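MRNA export factor MEX67 (Candida albicans, PDB 1Q40) probably takes part in exporting mRNA from the nucleus, its NTF2-like middle domain pairing with a second protein chain. Local coordinates at residues B[118-122]-B[212-216]; B[138-144]-B[178-184]. All blocks are in the same frame, centred on the assembly; numbering follows the deposited sequence.

Contact 1: B[118-122]-B[212-216]; sequences PELFS and DFPWK
Trp215 reaches across to residues 118-122 with both the edge and a face of its indole. At the edge, Trp215 NE1 donates to Leu120 O over 3.0 Å, almost straight at 171°. The oxygen lies in the indole plane, but the N-H comes down on the carbonyl from above its plane rather than along a lone pair. Glu119 O sits at the same edge, 3.6 Å from Trp215 CD1.

Ser122 lies over one face, its CB 3.8 Å from the centroid of the five-membered ring of Trp215 in a CH-pi contact. Its OG stands above the middle of the indole, 3.5 Å from Trp215 CE3; this buried hydroxyl has no hydrogen-bonding partner in the model. Phe213 CD1 takes the opposite face, toward the rim. With chi1 at 57°, Trp215 CG sits between its own backbone N and carbonyl carbon, which carries the ring over toward Ser122. Phe213 CZ meets Leu120 CD2 at 4.1 Å, with Glu119 O at the phenyl edge.

Phe213, Pro214 and Trp215 also pack on the backbone of the partner protein chain. Contact 1 joins the 3-10 turn 118-120 to the type I beta turn 213-216, where an NTF2-like domain borders its partner.

Contact 2: B[138-144]-B[178-184]; sequences LHGSFDE and LSKKSFD
Strand 138-144 runs antiparallel to 181-184, their axes 4.6 Å apart at closest approach, with Gly140-Phe183 and Phe142-Lys181 as hydrogen-bonded pairs and His139-Asp184 and Ser141-Ser182 as non-hydrogen-bonded ones. On the face of His139 and Asp184, His139 ND1 donates to Asp184 OD1 at a very short 2.5 Å and 177°. The oxygen lies near the ring plane, while the carboxylate is turned 70° from it. Each group has a second partner: Glu124 OE2 for His139 NE2 and Arg207 NE for Asp184 OD2.

On the other face, the Phe183 ring lies over Gly140, where no side chain intervenes, with Gly140 N toward the rim. Leu138 CD2 comes to the edge of that ring, 3.9 Å from Phe183 CZ. Phe142 CD2 meets Phe183 CD2 at 3.6 Å, the rings oblique, and Lys181 CB packs on Phe142 CZ at 3.7 Å.

Bent at both chi2 (-75°) and chi4, the Lys181 chain brings its NZ to Glu144 OE2 at 2.8 Å, above the carboxylate plane. Tyr73 OH also bonds OE2, and Ser179 OG is a further partner of Lys181 NZ. Polar groups thus grip both ends: a His-carboxylate bond, probably polarised by Arg207, with an acidic side chain of the other protein also close to Asp184 OD2, and a Lys181-Glu144 bridge starting strand 181-190, with Ser179 N to Glu144 OE1 (3.0 Å) holding the residues just before it.

Overall arrangement
From the N terminus the chain passes all three helices, 14-29, 86-91 and 96-105, before reaching 118-122, where contact 1 opens in the turn that leads into strand 122-127. Strand 134-146 follows and carries the first half of contact 2; a long, partly unmodelled excursion then returns at 178-184 to close that loop as strand 181-190 begins. Only after strand 198-208 does the tail at 212-216 close the wider loop of contact 1, so contact 2 nests within it. The centres are about 12 Å apart and the two touch: Ser122 O probably accepts a hydrogen bond from His139 N. Contact 2 joins neighbouring strands of the curved sheet; contact 1 sets the C-terminal tail against the turn at the start of strand 122-127.

Contact 1: B[118-122]-B[212-216]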
loop_
_atom_site.group_PDB
_atom_site.type_symbol
_atom_site.label_atom_id
_atom_site.label_comp_id
_atom_site.label_asym_id
_atom_site.label_seq_id
_atom_site.Cartn_x
_atom_site.Cartn_y
_atom_site.Cartn_z
ATOM N N PRO B 118 10.741 -18.289 -1.614
ATOM C CA PRO B 118 10.858 -16.924 -1.073
ATOM C C PRO B 118 10.861 -15.838 -2.146
ATOM O O PRO B 118 10.643 -14.668 -1.832
ATOM C CB PRO B 118 12.211 -16.938 -0.351
ATOM C CG PRO B 118 12.966 -18.075 -0.954
ATOM C CD PRO B 118 11.946 -19.096 -1.346
ATOM N N GLU B 119 11.116 -16.240 -3.388
ATOM C CA GLU B 119 11.139 -15.339 -4.537
ATOM C C GLU B 119 9.757 -14.834 -4.989
ATOM O O GLU B 119 9.684 -13.922 -5.808
ATOM C CB GLU B 119 11.864 -16.017 -5.714
ATOM C CG GLU B 119 11.140 -17.228 -6.303
ATOM C CD GLU B 119 11.721 -18.567 -5.870
ATOM O OE1 GLU B 119 12.224 -18.700 -4.725
ATOM O OE2 GLU B 119 11.651 -19.508 -6.688
ATOM N N LEU B 120 8.672 -15.417 -4.478
ATOM C CA LEU B 120 7.326 -14.871 -4.730
ATOM C C LEU B 120 7.088 -13.552 -3.985
ATOM O O LEU B 120 6.101 -12.854 -4.243
ATOM C CB LEU B 120 6.235 -15.855 -4.300
ATOM C CG LEU B 120 6.216 -17.264 -4.885
ATOM C CD1 LEU B 120 5.019 -18.032 -4.343
ATOM C CD2 LEU B 120 6.194 -17.237 -6.407
ATOM N N PHE B 121 7.988 -13.228 -3.060
ATOM C CA PHE B 121 7.797 -12.162 -2.099
ATOM C C PHE B 121 8.808 -11.035 -2.281
ATOM O O PHE B 121 9.946 -11.263 -2.714
ATOM C CB PHE B 121 7.896 -12.739 -0.680
ATOM C CG PHE B 121 6.853 -13.775 -0.386
ATOM C CD1 PHE B 121 7.102 -15.123 -0.637
ATOM C CD2 PHE B 121 5.611 -13.407 0.123
ATOM C CE1 PHE B 121 6.126 -16.085 -0.380
ATOM C CE2 PHE B 121 4.626 -14.365 0.378
ATOM C CZ PHE B 121 4.878 -15.699 0.124
ATOM N N SER B 122 8.370 -9.813 -1.994
ATOM C CA SER B 122 9.274 -8.677 -1.832
ATOM C C SER B 122 8.975 -7.974 -0.513
ATOM O O SER B 122 7.871 -8.074 0.026
ATOM C CB SER B 122 9.188 -7.704 -3.015
ATOM O OG SER B 122 7.922 -7.070 -3.109
ATOM N N ASP B 212 2.125 -12.750 -12.443
ATOM C CA ASP B 212 3.189 -11.879 -12.916
ATOM C C ASP B 212 3.331 -10.625 -12.035
ATOM O O ASP B 212 2.358 -9.929 -11.735
ATOM C CB ASP B 212 2.923 -11.473 -14.363
ATOM C CG ASP B 212 4.131 -10.826 -15.013
ATOM O OD1 ASP B 212 3.986 -9.683 -15.498
ATOM O OD2 ASP B 212 5.267 -11.375 -15.058
ATOM N N PHE B 213 4.565 -10.356 -11.626
ATOM C CA PHE B 213 4.881 -9.235 -10.742
ATOM C C PHE B 213 6.330 -8.798 -11.011
ATOM O O PHE B 213 7.126 -9.591 -11.519
ATOM C CB PHE B 213 4.687 -9.657 -9.276
ATOM C CG PHE B 213 5.176 -11.046 -8.985
ATOM C CD1 PHE B 213 6.474 -11.258 -8.540
ATOM C CD2 PHE B 213 4.347 -12.150 -9.194
ATOM C CE1 PHE B 213 6.940 -12.554 -8.289
ATOM C CE2 PHE B 213 4.809 -13.453 -8.955
ATOM C CZ PHE B 213 6.105 -13.654 -8.496
ATOM N N PRO B 214 6.675 -7.552 -10.694
ATOM C CA PRO B 214 7.966 -6.980 -11.119
ATOM C C PRO B 214 9.227 -7.591 -10.495
ATOM O O PRO B 214 10.300 -7.430 -11.073
ATOM C CB PRO B 214 7.834 -5.501 -10.726
ATOM C CG PRO B 214 6.391 -5.285 -10.515
ATOM C CD PRO B 214 5.868 -6.561 -9.955
ATOM N N TRP B 215 9.115 -8.280 -9.363
ATOM C CA TRP B 215 10.282 -8.933 -8.748
ATOM C C TRP B 215 10.365 -10.426 -9.089
ATOM O O TRP B 215 11.102 -11.167 -8.442
ATOM C CB TRP B 215 10.278 -8.724 -7.226
ATOM C CG TRP B 215 9.037 -9.223 -6.555
ATOM C CD1 TRP B 215 8.817 -10.474 -6.066
ATOM C CD2 TRP B 215 7.836 -8.480 -6.309
ATOM N NE1 TRP B 215 7.557 -10.556 -5.523
ATOM C CE2 TRP B 215 6.928 -9.348 -5.663
ATOM C CE3 TRP B 215 7.433 -7.167 -6.568
ATOM C CZ2 TRP B 215 5.648 -8.945 -5.274
ATOM C CZ3 TRP B 215 6.156 -6.765 -6.175
ATOM C CH2 TRP B 215 5.284 -7.655 -5.539
ATOM N N LYS B 216 9.630 -10.858 -10.114
ATOM C CA LYS B 216 9.553 -12.276 -10.480
ATOM C C LYS B 216 10.874 -12.790 -11.074
ATOM O O LYS B 216 11.639 -12.019 -11.645
ATOM C CB LYS B 216 8.409 -12.506 -11.478
ATOM C CG LYS B 216 8.144 -13.968 -11.832
ATOM C CD LYS B 216 6.857 -14.125 -12.629
ATOM C CE LYS B 216 6.625 -15.573 -13.038
ATOM N NZ LYS B 216 5.217 -15.799 -13.479
#

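Contact 2: B[138-144]-B[178-184]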
loop_
_atom_site.group_PDB
_atom_site.type_symbol
_atom_site.label_atom_id
_atom_site.label_comp_id
_atom_site.label_asym_id
_atom_site.label_seq_id
_atom_site.Cartn_x
_atom_site.Cartn_y
_atom_site.Cartn_z
ATOM N N LEU B 138 5.510 -6.349 3.496
ATOM C CA LEU B 138 5.667 -7.564 2.722
ATOM C C LEU B 138 4.641 -7.579 1.598
ATOM O O LEU B 138 3.489 -7.199 1.799
ATOM C CB LEU B 138 5.463 -8.779 3.631
ATOM C CG LEU B 138 5.560 -10.165 2.975
ATOM C CD1 LEU B 138 6.976 -10.439 2.544
ATOM C CD2 LEU B 138 5.030 -11.268 3.898
ATOM N N HIS B 139 5.076 -8.011 0.413
ATOM C CA HIS B 139 4.227 -8.134 -0.774
ATOM C C HIS B 139 4.348 -9.548 -1.314
ATOM O O HIS B 139 5.443 -10.099 -1.362
ATOM C CB HIS B 139 4.651 -7.163 -1.877
ATOM C CG HIS B 139 4.883 -5.757 -1.406
ATOM N ND1 HIS B 139 3.876 -4.820 -1.333
ATOM C CD2 HIS B 139 6.017 -5.121 -1.029
ATOM C CE1 HIS B 139 4.374 -3.679 -0.892
ATOM N NE2 HIS B 139 5.671 -3.836 -0.697
ATOM N N GLY B 140 3.237 -10.137 -1.743
ATOM C CA GLY B 140 3.285 -11.472 -2.308
ATOM C C GLY B 140 1.932 -12.076 -2.609
ATOM O O GLY B 140 0.984 -11.364 -2.949
ATOM N N SER B 141 1.857 -13.398 -2.481
ATOM C CA SER B 141 0.612 -14.144 -2.672
ATOM C C SER B 141 0.487 -15.319 -1.697
ATOM O O SER B 141 1.450 -15.698 -1.036
ATOM C CB SER B 141 0.517 -14.647 -4.119
ATOM O OG SER B 141 1.621 -15.499 -4.433
ATOM N N PHE B 142 -0.722 -15.861 -1.584
ATOM C CA PHE B 142 -0.966 -17.059 -0.781
ATOM C C PHE B 142 -2.036 -17.950 -1.404
ATOM O O PHE B 142 -2.789 -17.521 -2.285
ATOM C CB PHE B 142 -1.324 -16.714 0.681
ATOM C CG PHE B 142 -2.540 -15.815 0.844
ATOM C CD1 PHE B 142 -3.833 -16.312 0.695
ATOM C CD2 PHE B 142 -2.387 -14.485 1.171
ATOM C CE1 PHE B 142 -4.955 -15.476 0.847
ATOM C CE2 PHE B 142 -3.505 -13.645 1.325
ATOM C CZ PHE B 142 -4.776 -14.147 1.169
ATOM N N ASP B 143 -2.062 -19.207 -0.966
ATOM C CA ASP B 143 -3.147 -20.129 -1.257
ATOM C C ASP B 143 -4.104 -20.120 -0.080
ATOM O O ASP B 143 -3.685 -19.984 1.063
ATOM C CB ASP B 143 -2.615 -21.546 -1.436
ATOM C CG ASP B 143 -1.773 -21.690 -2.666
ATOM O OD1 ASP B 143 -2.361 -21.914 -3.745
ATOM O OD2 ASP B 143 -0.525 -21.585 -2.659
ATOM N N GLU B 144 -5.391 -20.248 -0.360
ATOM C CA GLU B 144 -6.372 -20.459 0.688
ATOM C C GLU B 144 -6.602 -21.953 0.773
ATOM O O GLU B 144 -6.946 -22.574 -0.223
ATOM C CB GLU B 144 -7.665 -19.722 0.372
ATOM C CG GLU B 144 -7.505 -18.215 0.408
ATOM C CD GLU B 144 -8.746 -17.474 -0.064
ATOM O OE1 GLU B 144 -9.685 -18.135 -0.551
ATOM O OE2 GLU B 144 -8.777 -16.225 0.034
ATOM N N LEU B 178 -12.640 -21.013 -2.473
ATOM C CA LEU B 178 -11.308 -20.668 -2.012
ATOM C C LEU B 178 -10.452 -20.481 -3.257
ATOM O O LEU B 178 -10.622 -21.196 -4.233
ATOM C CB LEU B 178 -10.740 -21.770 -1.111
ATOM C CG LEU B 178 -11.550 -22.142 0.138
ATOM C CD1 LEU B 178 -11.018 -23.425 0.741
ATOM C CD2 LEU B 178 -11.557 -21.042 1.176
ATOM N N SER B 179 -9.555 -19.504 -3.218
ATOM C CA SER B 179 -8.646 -19.214 -4.323
ATOM C C SER B 179 -7.408 -18.470 -3.825
ATOM O O SER B 179 -7.390 -17.925 -2.718
ATOM C CB SER B 179 -9.344 -18.361 -5.400
ATOM O OG SER B 179 -9.431 -16.983 -5.005
ATOM N N LYS B 180 -6.386 -18.435 -4.670
ATOM C CA LYS B 180 -5.195 -17.657 -4.411
ATOM C C LYS B 180 -5.568 -16.184 -4.357
ATOM O O LYS B 180 -6.494 -15.758 -5.029
ATOM C CB LYS B 180 -4.146 -17.859 -5.512
ATOM C CG LYS B 180 -3.609 -19.270 -5.595
ATOM C CD LYS B 180 -2.612 -19.405 -6.733
ATOM C CE LYS B 180 -1.174 -19.298 -6.243
ATOM N NZ LYS B 180 -0.403 -20.540 -6.504
ATOM N N LYS B 181 -4.854 -15.428 -3.530
ATOM C CA LYS B 181 -4.945 -13.969 -3.526
ATOM C C LYS B 181 -3.532 -13.374 -3.506
ATOM O O LYS B 181 -2.595 -14.009 -3.057
ATOM C CB LYS B 181 -5.710 -13.475 -2.298
ATOM C CG LYS B 181 -7.091 -14.105 -2.081
ATOM C CD LYS B 181 -8.129 -13.559 -3.039
ATOM C CE LYS B 181 -9.542 -13.933 -2.594
ATOM N NZ LYS B 181 -9.714 -15.408 -2.452
ATOM N N SER B 182 -3.383 -12.157 -4.011
ATOM C CA SER B 182 -2.157 -11.399 -3.770
ATOM C C SER B 182 -2.439 -10.437 -2.631
ATOM O O SER B 182 -3.598 -10.212 -2.267
ATOM C CB SER B 182 -1.684 -10.675 -5.026
ATOM O OG SER B 182 -1.108 -11.602 -5.927
ATOM N N PHE B 183 -1.379 -9.914 -2.032
ATOM C CA PHE B 183 -1.516 -9.073 -0.853
ATOM C C PHE B 183 -0.274 -8.243 -0.559
ATOM O O PHE B 183 0.832 -8.517 -1.052
ATOM C CB PHE B 183 -1.798 -9.947 0.378
ATOM C CG PHE B 183 -0.571 -10.620 0.923
ATOM C CD1 PHE B 183 0.170 -10.021 1.943
ATOM C CD2 PHE B 183 -0.133 -11.822 0.392
ATOM C CE1 PHE B 183 1.331 -10.616 2.429
ATOM C CE2 PHE B 183 1.031 -12.443 0.879
ATOM C CZ PHE B 183 1.759 -11.845 1.901
ATOM N N ASP B 184 -0.495 -7.233 0.281
ATOM C CA ASP B 184 0.551 -6.436 0.901
ATOM C C ASP B 184 0.206 -6.282 2.379
ATOM O O ASP B 184 -0.948 -6.085 2.727
ATOM C CB ASP B 184 0.630 -5.070 0.238
ATOM C CG ASP B 184 0.489 -5.148 -1.281
ATOM O OD1 ASP B 184 1.540 -5.277 -1.971
ATOM O OD2 ASP B 184 -0.634 -5.088 -1.854
#